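Local coordinates for SnoaL-like domain-containing protein (PDB 4H3U) that is of unknown function but has a ketosteroid isomerase-like fold and is possibly involved in trimethylamine metabolism, at residues I89-R94 with T100-Y105; T122-R127 with T132-Y137; G106-I109 with T114-A117; T41-L46 with W74-D79. One frame throughout, in Å; residues are numbered along the deposited sequence.

Contact 1. Residues I89-R94 with T100-Y105; sequences ITKAYR and TIEAVY
The carbonyl oxygen of Glu102 is gripped by two consecutive amides, Thr90 N at 2.8 Å and Lys91 N at 3.2 Å. Two residues facing one make a classic beta bulge, here in the antiparallel hairpin of strands 82-95 and 98-109. Beyond it regular pairing resumes: Glu102 N bonds back to Lys91 O, and the backbones of Tyr93 and Thr100 exchange hydrogen bonds both ways. Lys91, Tyr93, Thr100 and Glu102 share one face. There Glu102 and Lys91 run alongside each other, with the methylene CD of Lys91 3.7 Å from Glu102 OE2, while Lys91 NZ stays 5.0 Å from that oxygen. Tyr93 is modelled in two conformers. In one, with chi1 at 35°, the phenol leans across Thr100 and Tyr93 OH donates to Glu102 OE2 over 2.8 Å, ring and carboxylate standing 85° apart. Glu102 OE1 meanwhile takes a hydrogen bond from Gln135 NE2 of the second subunit, so a long acid suits this place. With an alanine in place of Glu102, Tyr93 OH and that Gln135 would probably lose this acceptor. The other face is apolar, as befits residues beneath helix 29-39: Ile89 CD1 rests 3.7 Å from Ile101 CG2. At the bulge, a water 2.7 Å from Thr90 OG1 donates to Ala103 O.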
loop_
_atom_site.group_PDB
_atom_site.type_symbol
_atom_site.label_atom_id
_atom_site.label_comp_id
_atom_site.label_asym_id
_atom_site.label_seq_id
_atom_site.Cartn_x
_atom_site.Cartn_y
_atom_site.Cartn_z
ATOM N N ILE A 89 2.193 -1.386 -15.179
ATOM C CA ILE A 89 0.850 -1.115 -14.733
ATOM C C ILE A 89 -0.046 -2.333 -14.890
ATOM O O ILE A 89 -0.198 -2.854 -16.003
ATOM C CB ILE A 89 0.282 0.050 -15.560
ATOM C CG1 ILE A 89 1.179 1.302 -15.463
ATOM C CG2 ILE A 89 -1.147 0.378 -15.123
ATOM C CD1 ILE A 89 1.432 1.776 -14.039
ATOM N N THR A 90 -0.651 -2.746 -13.800
ATOM C CA THR A 90 -1.636 -3.814 -13.778
ATOM C C THR A 90 -3.001 -3.238 -14.110
ATOM O O THR A 90 -3.687 -3.727 -15.022
ATOM C CB THR A 90 -1.664 -4.524 -12.429
ATOM O OG1 THR A 90 -0.347 -4.975 -12.124
ATOM C CG2 THR A 90 -2.603 -5.715 -12.467
ATOM N N LYS A 91 -3.404 -2.184 -13.388
ATOM C CA LYS A 91 -4.638 -1.464 -13.677
ATOM C C LYS A 91 -4.590 -0.130 -12.962
ATOM O O LYS A 91 -3.804 0.038 -12.059
ATOM C CB LYS A 91 -5.882 -2.264 -13.326
ATOM C CG LYS A 91 -6.016 -2.517 -11.870
ATOM C CD LYS A 91 -7.257 -3.321 -11.443
ATOM C CE LYS A 91 -7.224 -4.737 -11.965
ATOM N NZ LYS A 91 -8.472 -5.439 -11.538
ATOM N N ALA A 92 -5.379 0.815 -13.410
ATOM C CA ALA A 92 -5.434 2.093 -12.774
ATOM C C ALA A 92 -6.809 2.673 -12.988
ATOM O O ALA A 92 -7.466 2.352 -13.974
ATOM C CB ALA A 92 -4.355 3.029 -13.295
ATOM N N TYR A 93 -7.243 3.548 -12.075
ATOM C CA TYR A 93 -8.578 4.115 -12.095
ATOM C C TYR A 93 -8.622 5.483 -11.407
ATOM O O TYR A 93 -8.082 5.661 -10.327
ATOM C CB TYR A 93 -9.554 3.081 -11.503
ATOM C CG TYR A 93 -9.032 2.204 -10.349
ATOM C CD1 TYR A 93 -9.246 2.551 -9.012
ATOM C CD2 TYR A 93 -8.344 1.006 -10.617
ATOM C CE1 TYR A 93 -8.766 1.746 -8.001
ATOM C CE2 TYR A 93 -7.886 0.204 -9.599
ATOM C CZ TYR A 93 -8.094 0.584 -8.294
ATOM O OH TYR A 93 -7.652 -0.200 -7.273
ATOM N N ARG A 94 -9.337 6.428 -12.016
ATOM C CA ARG A 94 -9.443 7.807 -11.581
ATOM C C ARG A 94 -10.821 8.059 -10.970
ATOM O O ARG A 94 -11.830 7.636 -11.519
ATOM C CB ARG A 94 -9.322 8.780 -12.816
ATOM C CG ARG A 94 -9.514 10.239 -12.397
ATOM C CD ARG A 94 -9.308 11.283 -13.481
ATOM N NE ARG A 94 -7.912 11.397 -13.897
ATOM C CZ ARG A 94 -6.960 12.132 -13.317
ATOM N NH1 ARG A 94 -5.758 12.164 -13.874
ATOM N NH2 ARG A 94 -7.164 12.810 -12.196
ATOM N N THR A 100 -5.699 5.930 -8.597
ATOM C CA THR A 100 -5.154 4.755 -7.948
ATOM C C THR A 100 -4.473 3.888 -8.982
ATOM O O THR A 100 -5.059 3.609 -10.046
ATOM C CB THR A 100 -6.256 3.976 -7.243
ATOM O OG1 THR A 100 -6.897 4.822 -6.306
ATOM C CG2 THR A 100 -5.714 2.717 -6.593
ATOM N N ILE A 101 -3.253 3.447 -8.661
ATOM C CA ILE A 101 -2.478 2.606 -9.532
ATOM C C ILE A 101 -2.158 1.295 -8.855
ATOM O O ILE A 101 -1.632 1.297 -7.743
ATOM C CB ILE A 101 -1.154 3.281 -9.916
ATOM C CG1 ILE A 101 -1.346 4.667 -10.515
ATOM C CG2 ILE A 101 -0.363 2.398 -10.883
ATOM C CD1 ILE A 101 -0.080 5.480 -10.643
ATOM N N GLU A 102 -2.484 0.184 -9.503
ATOM C CA GLU A 102 -2.011 -1.128 -9.102
ATOM C C GLU A 102 -0.882 -1.458 -10.111
ATOM O O GLU A 102 -1.102 -1.532 -11.333
ATOM C CB GLU A 102 -3.101 -2.181 -9.168
ATOM C CG GLU A 102 -4.172 -1.914 -8.157
ATOM C CD GLU A 102 -5.249 -2.973 -8.049
ATOM O OE1 GLU A 102 -4.899 -4.182 -7.984
ATOM O OE2 GLU A 102 -6.449 -2.592 -7.944
ATOM N N ALA A 103 0.331 -1.616 -9.608
ATOM C CA ALA A 103 1.506 -1.853 -10.432
ATOM C C ALA A 103 2.306 -2.986 -9.906
ATOM O O ALA A 103 1.998 -3.562 -8.858
ATOM C CB ALA A 103 2.374 -0.608 -10.441
ATOM N N VAL A 104 3.325 -3.376 -10.675
ATOM C CA VAL A 104 4.356 -4.303 -10.208
ATOM C C VAL A 104 5.668 -3.544 -10.273
ATOM O O VAL A 104 6.031 -2.988 -11.301
ATOM C CB VAL A 104 4.437 -5.604 -11.043
ATOM C CG1 VAL A 104 5.582 -6.499 -10.570
ATOM C CG2 VAL A 104 3.126 -6.351 -10.962
ATOM N N TYR A 105 6.356 -3.553 -9.144
ATOM C CA TYR A 105 7.652 -2.913 -8.959
ATOM C C TYR A 105 8.737 -3.981 -8.858
ATOM O O TYR A 105 8.667 -4.854 -8.012
ATOM C CB TYR A 105 7.609 -2.102 -7.680
ATOM C CG TYR A 105 8.913 -1.522 -7.205
ATOM C CD1 TYR A 105 9.885 -1.108 -8.103
ATOM C CD2 TYR A 105 9.237 -1.489 -5.879
ATOM C CE1 TYR A 105 11.116 -0.622 -7.662
ATOM C CE2 TYR A 105 10.405 -0.884 -5.419
ATOM C CZ TYR A 105 11.318 -0.415 -6.312
ATOM O OH TYR A 105 12.492 0.138 -5.862
HETATM O O HOH W 1 -0.191 -5.411 -9.424
HETATM O O HOH W 2 -8.762 6.371 -7.984
#

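Contact 2. Residues T122-R127 with T132-Y137; sequences TLLRTR and TSDQDY
Thr122 lies next to two buried acids, Asp134 and Asp136, whose OD1 atoms come within 2.6 Å of each other, an unusually short separation for two carboxyl groups. Thr122 and Asp136 run side by side, and Thr122 OG1 donates to Asp136 OD1 over 2.8 Å from well above the carboxylate plane, 56° out of it. The threonine methyl CG2 lies against both acids, and Leu124 CD2 comes to 3.4 Å from Asp134 OD2. The backbones form an antiparallel hairpin in which Leu123 and Gln135 bond reciprocally. At its turn end Arg125 faces both Thr132 and Ser133, a classic beta bulge: Thr132 N reaches Arg125 O at 2.8 Å, whereas the bond from Ser133 N to Arg125 O is weak. Thr132 CG2 lies over one face of the Arg127 guanidinium, and a water in the plane of the Arg125 guanidinium joins Arg125 NH2 to Thr132 OG1. On the face with Leu123, Tyr137 OH donates to Gln135 OE1 over 2.8 Å. Tyr56 OH bonds to Asp136 OD2, and Trp34 NE1 makes a weak bond to Asp134 OD2. With Thr122, these partners hold the buried aspartate oxygens by hydrogen bonds, consistent with a polar patch inside the ketosteroid isomerase-like fold.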
loop_
_atom_site.group_PDB
_atom_site.type_symbol
_atom_site.label_atom_id
_atom_site.label_comp_id
_atom_site.label_asym_id
_atom_site.label_seq_id
_atom_site.Cartn_x
_atom_site.Cartn_y
_atom_site.Cartn_z
ATOM N N THR A 122 -0.058 2.665 -5.649
ATOM C CA THR A 122 0.326 4.055 -5.668
ATOM C C THR A 122 -0.916 4.928 -5.774
ATOM O O THR A 122 -1.808 4.715 -6.602
ATOM C CB THR A 122 1.293 4.347 -6.824
ATOM O OG1 THR A 122 2.529 3.664 -6.560
ATOM C CG2 THR A 122 1.538 5.838 -7.044
ATOM N N LEU A 123 -0.985 5.884 -4.866
ATOM C CA LEU A 123 -2.111 6.839 -4.805
ATOM C C LEU A 123 -1.590 8.179 -5.266
ATOM O O LEU A 123 -0.696 8.762 -4.620
ATOM C CB LEU A 123 -2.633 6.948 -3.380
ATOM C CG LEU A 123 -2.986 5.630 -2.695
ATOM C CD1 LEU A 123 -3.636 5.869 -1.351
ATOM C CD2 LEU A 123 -3.836 4.700 -3.524
ATOM N N LEU A 124 -2.204 8.712 -6.338
ATOM C CA LEU A 124 -1.847 10.036 -6.803
ATOM C C LEU A 124 -3.002 11.016 -6.558
ATOM O O LEU A 124 -4.176 10.639 -6.663
ATOM C CB LEU A 124 -1.592 10.053 -8.318
ATOM C CG LEU A 124 -0.572 9.106 -8.895
ATOM C CD1 LEU A 124 -0.426 9.339 -10.399
ATOM C CD2 LEU A 124 0.769 9.254 -8.184
ATOM N N ARG A 125 -2.662 12.246 -6.279
ATOM C CA ARG A 125 -3.583 13.361 -6.385
ATOM C C ARG A 125 -3.035 14.244 -7.488
ATOM O O ARG A 125 -1.838 14.498 -7.547
ATOM C CB ARG A 125 -3.728 14.119 -5.112
ATOM C CG ARG A 125 -4.849 15.134 -5.162
ATOM C CD ARG A 125 -5.088 15.802 -3.812
ATOM N NE ARG A 125 -5.294 14.739 -2.835
ATOM C CZ ARG A 125 -4.425 14.318 -1.914
ATOM N NH1 ARG A 125 -4.760 13.265 -1.189
ATOM N NH2 ARG A 125 -3.254 14.923 -1.694
ATOM N N THR A 126 -3.920 14.700 -8.369
ATOM C CA THR A 126 -3.508 15.483 -9.564
ATOM C C THR A 126 -4.249 16.815 -9.640
ATOM O O THR A 126 -5.269 17.042 -8.974
ATOM C CB THR A 126 -3.823 14.729 -10.864
ATOM O OG1 THR A 126 -5.248 14.539 -10.987
ATOM C CG2 THR A 126 -3.088 13.395 -10.854
ATOM N N ARG A 127 -3.710 17.680 -10.488
ATOM C CA ARG A 127 -4.293 18.993 -10.808
ATOM C C ARG A 127 -4.017 19.118 -12.311
ATOM O O ARG A 127 -2.903 19.447 -12.736
ATOM C CB ARG A 127 -3.635 20.103 -9.996
ATOM C CG ARG A 127 -4.169 21.524 -10.212
ATOM C CD ARG A 127 -3.129 22.523 -9.692
ATOM N NE ARG A 127 -2.853 22.355 -8.264
ATOM C CZ ARG A 127 -1.723 22.713 -7.646
ATOM N NH1 ARG A 127 -0.665 23.140 -8.333
ATOM N NH2 ARG A 127 -1.600 22.514 -6.339
ATOM N N THR A 132 0.224 16.398 -7.554
ATOM C CA THR A 132 0.439 17.117 -6.325
ATOM C C THR A 132 0.889 16.217 -5.177
ATOM O O THR A 132 1.548 16.683 -4.256
ATOM C CB THR A 132 -0.790 17.952 -5.912
ATOM O OG1 THR A 132 -1.878 17.086 -5.623
ATOM C CG2 THR A 132 -1.186 18.882 -7.036
ATOM N N SER A 133 0.501 14.945 -5.226
ATOM C CA SER A 133 0.881 13.966 -4.207
ATOM C C SER A 133 1.024 12.575 -4.824
ATOM O O SER A 133 0.214 12.169 -5.635
ATOM C CB SER A 133 -0.200 13.907 -3.096
ATOM O OG SER A 133 0.007 12.834 -2.202
ATOM N N ASP A 134 2.098 11.883 -4.431
ATOM C CA ASP A 134 2.275 10.472 -4.758
ATOM C C ASP A 134 2.590 9.757 -3.427
ATOM O O ASP A 134 3.480 10.197 -2.683
ATOM C CB ASP A 134 3.454 10.304 -5.730
ATOM C CG ASP A 134 3.749 8.871 -6.150
ATOM O OD1 ASP A 134 3.855 8.029 -5.199
ATOM O OD2 ASP A 134 3.973 8.628 -7.330
ATOM N N GLN A 135 1.871 8.692 -3.136
ATOM C CA GLN A 135 2.194 7.749 -2.056
ATOM C C GLN A 135 2.364 6.368 -2.685
ATOM O O GLN A 135 1.469 5.879 -3.353
ATOM C CB GLN A 135 1.064 7.671 -1.072
ATOM C CG GLN A 135 0.762 8.956 -0.352
ATOM C CD GLN A 135 -0.414 8.756 0.557
ATOM O OE1 GLN A 135 -0.335 7.952 1.508
ATOM N NE2 GLN A 135 -1.533 9.361 0.225
ATOM N N ASP A 136 3.495 5.707 -2.356
ATOM C CA ASP A 136 3.780 4.343 -2.795
ATOM C C ASP A 136 3.749 3.394 -1.598
ATOM O O ASP A 136 4.360 3.689 -0.569
ATOM C CB ASP A 136 5.141 4.184 -3.466
ATOM C CG ASP A 136 5.340 4.986 -4.724
ATOM O OD1 ASP A 136 4.337 5.456 -5.329
ATOM O OD2 ASP A 136 6.519 5.093 -5.155
ATOM N N TYR A 137 3.038 2.283 -1.739
ATOM C CA TYR A 137 2.948 1.192 -0.750
ATOM C C TYR A 137 3.291 -0.131 -1.410
ATOM O O TYR A 137 2.807 -0.443 -2.474
ATOM C CB TYR A 137 1.520 1.087 -0.203
ATOM C CG TYR A 137 0.953 2.245 0.513
ATOM C CD1 TYR A 137 0.906 2.259 1.931
ATOM C CD2 TYR A 137 0.421 3.361 -0.151
ATOM C CE1 TYR A 137 0.304 3.299 2.611
ATOM C CE2 TYR A 137 -0.158 4.398 0.541
ATOM C CZ TYR A 137 -0.182 4.382 1.946
ATOM O OH TYR A 137 -0.747 5.418 2.668
HETATM O O HOH W 3 -1.480 10.673 -2.653
HETATM O O HOH W 4 -1.837 17.068 -2.824
#

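Contact 3. Residues G106-I109 with T114-A117; sequences GGHI and TPFA
His108 lies against the chain at Thr114 and Pro115 where the beta hairpin of strands 98-109 and 116-127 nears its turn. Its CB meets Pro115 CB at 3.8 Å, and CG sits over Pro115 CA. From there the ring lies flat on the peptide link: ND1 is near Pro115 N, and Pro115 CD makes a CH-pi contact 20° off the ring normal. Farther out, His108 CD2 approaches Thr114 O at 3.4 Å, CE1 and NE2 lie over Thr114 C, NE2 at 3.4 Å, and NE2, at the tip, hydrogen-bonds Ala112 O in the turn. Replacing His108 by an alanine would probably uncover this peptide and leave Ala112 O without that donor. Deeper in, Gly107 and Phe116 bond reciprocally, Phe116 N reaching Gly107 O at 2.9 Å. With chi1 at 71°, Phe116 CG sits between its own backbone N and carbonyl, which folds the ring back over the two glycines so that Gly107 N stands 3.7 Å above its plane. Bare glycine backbone suits this place, since a CB on Gly106 would crowd Phe116 O. The ring also packs on helix 140-147. Nearer the turn, one water accepts from Ile109 N and donates to Thr114 O, each at 2.8 Å.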
loop_
_atom_site.group_PDB
_atom_site.type_symbol
_atom_site.label_atom_id
_atom_site.label_comp_id
_atom_site.label_asym_id
_atom_site.label_seq_id
_atom_site.Cartn_x
_atom_site.Cartn_y
_atom_site.Cartn_z
ATOM N N GLY A 106 9.704 -3.901 -9.744
ATOM C CA GLY A 106 10.776 -4.881 -9.778
ATOM C C GLY A 106 12.134 -4.255 -9.987
ATOM O O GLY A 106 12.274 -3.129 -10.470
ATOM N N GLY A 107 13.157 -5.053 -9.685
ATOM C CA GLY A 107 14.547 -4.634 -9.861
ATOM C C GLY A 107 15.459 -5.634 -9.166
ATOM O O GLY A 107 15.022 -6.688 -8.748
ATOM N N HIS A 108 16.718 -5.255 -9.048
ATOM C CA HIS A 108 17.696 -6.113 -8.380
ATOM C C HIS A 108 18.585 -5.207 -7.524
ATOM O O HIS A 108 19.432 -4.472 -8.045
ATOM C CB HIS A 108 18.495 -6.948 -9.388
ATOM C CG HIS A 108 19.363 -8.002 -8.768
ATOM N ND1 HIS A 108 19.893 -9.048 -9.529
ATOM C CD2 HIS A 108 19.750 -8.192 -7.493
ATOM C CE1 HIS A 108 20.583 -9.807 -8.716
ATOM N NE2 HIS A 108 20.545 -9.310 -7.487
ATOM N N ILE A 109 18.391 -5.251 -6.208
ATOM C CA ILE A 109 19.186 -4.450 -5.295
ATOM C C ILE A 109 20.658 -4.800 -5.527
ATOM O O ILE A 109 21.035 -5.992 -5.484
ATOM C CB ILE A 109 18.771 -4.739 -3.839
ATOM C CG1 ILE A 109 17.328 -4.257 -3.600
ATOM C CG2 ILE A 109 19.710 -4.068 -2.852
ATOM C CD1 ILE A 109 16.699 -4.744 -2.320
ATOM N N THR A 114 19.542 -12.071 -5.294
ATOM C CA THR A 114 18.577 -12.252 -6.346
ATOM C C THR A 114 17.726 -10.988 -6.548
ATOM O O THR A 114 17.676 -10.169 -5.641
ATOM C CB THR A 114 17.677 -13.456 -6.032
ATOM O OG1 THR A 114 17.315 -13.422 -4.657
ATOM C CG2 THR A 114 18.358 -14.774 -6.272
ATOM N N PRO A 115 17.036 -10.887 -7.688
ATOM C CA PRO A 115 16.121 -9.764 -7.958
ATOM C C PRO A 115 14.765 -9.999 -7.264
ATOM O O PRO A 115 14.528 -11.037 -6.639
ATOM C CB PRO A 115 15.990 -9.794 -9.472
ATOM C CG PRO A 115 16.113 -11.251 -9.806
ATOM C CD PRO A 115 17.146 -11.785 -8.856
ATOM N N PHE A 116 13.893 -9.007 -7.409
ATOM C CA PHE A 116 12.549 -9.052 -6.831
ATOM C C PHE A 116 11.522 -8.442 -7.792
ATOM O O PHE A 116 11.874 -7.653 -8.674
ATOM C CB PHE A 116 12.514 -8.253 -5.501
ATOM C CG PHE A 116 12.612 -6.741 -5.683
ATOM C CD1 PHE A 116 11.476 -5.968 -5.842
ATOM C CD2 PHE A 116 13.849 -6.114 -5.728
ATOM C CE1 PHE A 116 11.585 -4.591 -6.061
ATOM C CE2 PHE A 116 13.973 -4.755 -5.941
ATOM C CZ PHE A 116 12.812 -3.984 -6.126
ATOM N N ALA A 117 10.271 -8.783 -7.550
ATOM C CA ALA A 117 9.104 -8.123 -8.205
ATOM C C ALA A 117 7.957 -8.242 -7.214
ATOM O O ALA A 117 7.640 -9.346 -6.770
ATOM C CB ALA A 117 8.774 -8.708 -9.553
HETATM O O HOH W 5 17.028 -7.501 -5.241
#

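Contact 4. Residues T41-L46 with W74-D79; sequences TNPNAL and WKARTD
Pro43 meets Lys75 and Ala76 on a helix that also carries two flat groups, each with a neighbour of the same helix over one face. The Trp74 indole has Thr78 OG1 over its centre, 3.7 Å above the plane, and Trp74 CE3 in turn lies over the centre of one face of the Arg77 guanidinium. The rings of Tyr56 and Trp38 also meet the indole. Thr78 is fixed by its helix, because Thr78 N and Thr78 OG1 reach Trp74 O from opposite faces of the carbonyl plane. Across the contact everything is apolar. Pro43 CA rests 3.7 Å from Lys75 CG, Pro43 CG lies 4.0 Å from Ala76 CB, and Leu46 CD2 comes to 3.9 Å from Lys75 CB. A small alanine lets the proline ring approach, and the long lysine offers methylenes to pack while sending its charge onward. The chain of Lys75 is bent at chi2 (58°), and Lys75 NZ forms a salt bridge with Asp79 one turn on, 2.9 Å from Asp79 OD1 on its syn lone pair. The same nitrogen also bonds to Trp38 O and Gly40 O, so several acceptors surround a buried ammonium group. Asn42, at the N-cap, accepts a weak bond from Ala45 N at its OD1, and proline, lacking an amide hydrogen, fits the first turn. The arrangement is a short N-capped helix, 43-47, packed on helix 68-81 in the helical part of the ketosteroid isomerase-like fold.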
loop_
_atom_site.group_PDB
_atom_site.type_symbol
_atom_site.label_atom_id
_atom_site.label_comp_id
_atom_site.label_asym_id
_atom_site.label_seq_id
_atom_site.Cartn_x
_atom_site.Cartn_y
_atom_site.Cartn_z
ATOM N N THR A 41 15.733 5.839 -17.471
ATOM C CA THR A 41 17.029 6.109 -16.847
ATOM C C THR A 41 17.191 7.628 -16.621
ATOM O O THR A 41 18.289 8.063 -16.355
ATOM C CB THR A 41 18.179 5.582 -17.765
ATOM O OG1 THR A 41 18.107 6.256 -19.020
ATOM C CG2 THR A 41 18.045 4.072 -17.965
ATOM N N ASN A 42 16.101 8.393 -16.672
ATOM C CA ASN A 42 16.103 9.862 -16.634
ATOM C C ASN A 42 15.389 10.356 -15.381
ATOM O O ASN A 42 14.175 10.406 -15.354
ATOM C CB ASN A 42 15.426 10.384 -17.913
ATOM C CG ASN A 42 15.438 11.879 -18.022
ATOM O OD1 ASN A 42 15.762 12.587 -17.097
ATOM N ND2 ASN A 42 14.965 12.379 -19.162
ATOM N N PRO A 43 16.148 10.761 -14.359
ATOM C CA PRO A 43 15.485 11.240 -13.111
ATOM C C PRO A 43 14.491 12.382 -13.387
ATOM O O PRO A 43 13.418 12.445 -12.750
ATOM C CB PRO A 43 16.643 11.686 -12.217
ATOM C CG PRO A 43 17.728 10.758 -12.655
ATOM C CD PRO A 43 17.597 10.589 -14.139
ATOM N N ASN A 44 14.839 13.326 -14.259
ATOM C CA ASN A 44 13.970 14.467 -14.525
ATOM C C ASN A 44 12.654 14.098 -15.176
ATOM O O ASN A 44 11.714 14.879 -15.110
ATOM C CB ASN A 44 14.679 15.512 -15.376
ATOM C CG ASN A 44 15.766 16.262 -14.653
ATOM O OD1 ASN A 44 16.866 16.457 -15.224
ATOM N ND2 ASN A 44 15.480 16.754 -13.487
ATOM N N ALA A 45 12.566 12.939 -15.814
ATOM C CA ALA A 45 11.298 12.507 -16.371
ATOM C C ALA A 45 10.298 12.233 -15.252
ATOM O O ALA A 45 9.084 12.382 -15.487
ATOM C CB ALA A 45 11.489 11.283 -17.281
ATOM N N LEU A 46 10.758 11.862 -14.052
ATOM C CA LEU A 46 9.833 11.663 -12.928
ATOM C C LEU A 46 9.502 13.024 -12.305
ATOM O O LEU A 46 8.333 13.388 -12.146
ATOM C CB LEU A 46 10.428 10.736 -11.865
ATOM C CG LEU A 46 9.475 10.451 -10.690
ATOM C CD1 LEU A 46 8.274 9.661 -11.134
ATOM C CD2 LEU A 46 10.200 9.718 -9.571
ATOM N N TRP A 74 14.989 11.230 -5.894
ATOM C CA TRP A 74 14.550 9.927 -5.402
ATOM C C TRP A 74 14.667 8.862 -6.495
ATOM O O TRP A 74 15.089 7.744 -6.206
ATOM C CB TRP A 74 13.119 10.039 -4.839
ATOM C CG TRP A 74 12.508 8.735 -4.392
ATOM C CD1 TRP A 74 11.365 8.179 -4.868
ATOM C CD2 TRP A 74 12.986 7.852 -3.358
ATOM N NE1 TRP A 74 11.092 7.013 -4.206
ATOM C CE2 TRP A 74 12.098 6.768 -3.302
ATOM C CE3 TRP A 74 14.118 7.836 -2.524
ATOM C CZ2 TRP A 74 12.247 5.730 -2.384
ATOM C CZ3 TRP A 74 14.266 6.812 -1.636
ATOM C CH2 TRP A 74 13.365 5.759 -1.572
ATOM N N LYS A 75 14.351 9.193 -7.738
ATOM C CA LYS A 75 14.608 8.269 -8.843
ATOM C C LYS A 75 16.106 8.019 -8.946
ATOM O O LYS A 75 16.530 6.860 -9.105
ATOM C CB LYS A 75 14.006 8.824 -10.125
ATOM C CG LYS A 75 14.450 8.099 -11.427
ATOM C CD LYS A 75 14.165 6.629 -11.491
ATOM C CE LYS A 75 14.501 6.117 -12.920
ATOM N NZ LYS A 75 14.565 4.643 -12.969
ATOM N N ALA A 76 16.936 9.058 -8.870
ATOM C CA ALA A 76 18.370 8.873 -8.930
ATOM C C ALA A 76 18.896 7.974 -7.794
ATOM O O ALA A 76 19.714 7.083 -8.028
ATOM C CB ALA A 76 19.101 10.209 -8.942
ATOM N N ARG A 77 18.429 8.194 -6.580
ATOM C CA ARG A 77 18.841 7.422 -5.423
ATOM C C ARG A 77 18.417 5.972 -5.535
ATOM O O ARG A 77 19.150 5.050 -5.162
ATOM C CB ARG A 77 18.294 8.053 -4.153
ATOM C CG ARG A 77 18.921 9.389 -3.755
ATOM C CD ARG A 77 18.018 10.237 -2.816
ATOM N NE ARG A 77 17.622 9.542 -1.593
ATOM C CZ ARG A 77 16.632 9.935 -0.787
ATOM N NH1 ARG A 77 15.863 10.981 -1.120
ATOM N NH2 ARG A 77 16.367 9.244 0.330
ATOM N N THR A 78 17.200 5.764 -6.009
ATOM C CA THR A 78 16.702 4.419 -6.194
ATOM C C THR A 78 17.577 3.685 -7.224
ATOM O O THR A 78 17.968 2.540 -6.983
ATOM C CB THR A 78 15.216 4.450 -6.598
ATOM O OG1 THR A 78 14.412 5.038 -5.554
ATOM C CG2 THR A 78 14.697 3.092 -6.823
ATOM N N ASP A 79 17.873 4.335 -8.342
ATOM C CA ASP A 79 18.731 3.721 -9.371
ATOM C C ASP A 79 20.131 3.431 -8.882
ATOM O O ASP A 79 20.777 2.487 -9.316
ATOM C CB ASP A 79 18.816 4.591 -10.616
ATOM C CG ASP A 79 17.536 4.608 -11.451
ATOM O OD1 ASP A 79 16.662 3.746 -11.247
ATOM O OD2 ASP A 79 17.487 5.443 -12.380
#

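How the contacts relate
Contacts 1, 2 and 3 are successive antiparallel hairpin pairings within one mixed sheet, while contact 4 joins two helices. Contacts 1 and 2, centres 12 Å apart, are stitched by Ile101 N to Thr122 O at 2.8 Å, and both reach the second subunit. Contact 3 carries strand 98-109 on from contact 1, where Val104 CG1 packs 4.0 Å from Ala117 CB. Contact 4 touches contact 1 through Thr78 CG2, 3.8 Å from Tyr105 OH, though their centres are 20 Å apart. Bound cadmium ions come within about 6 Å of the Val104 side chain and about 5 Å of those of Ala117 and Tyr137, against about 13 Å for Lys75.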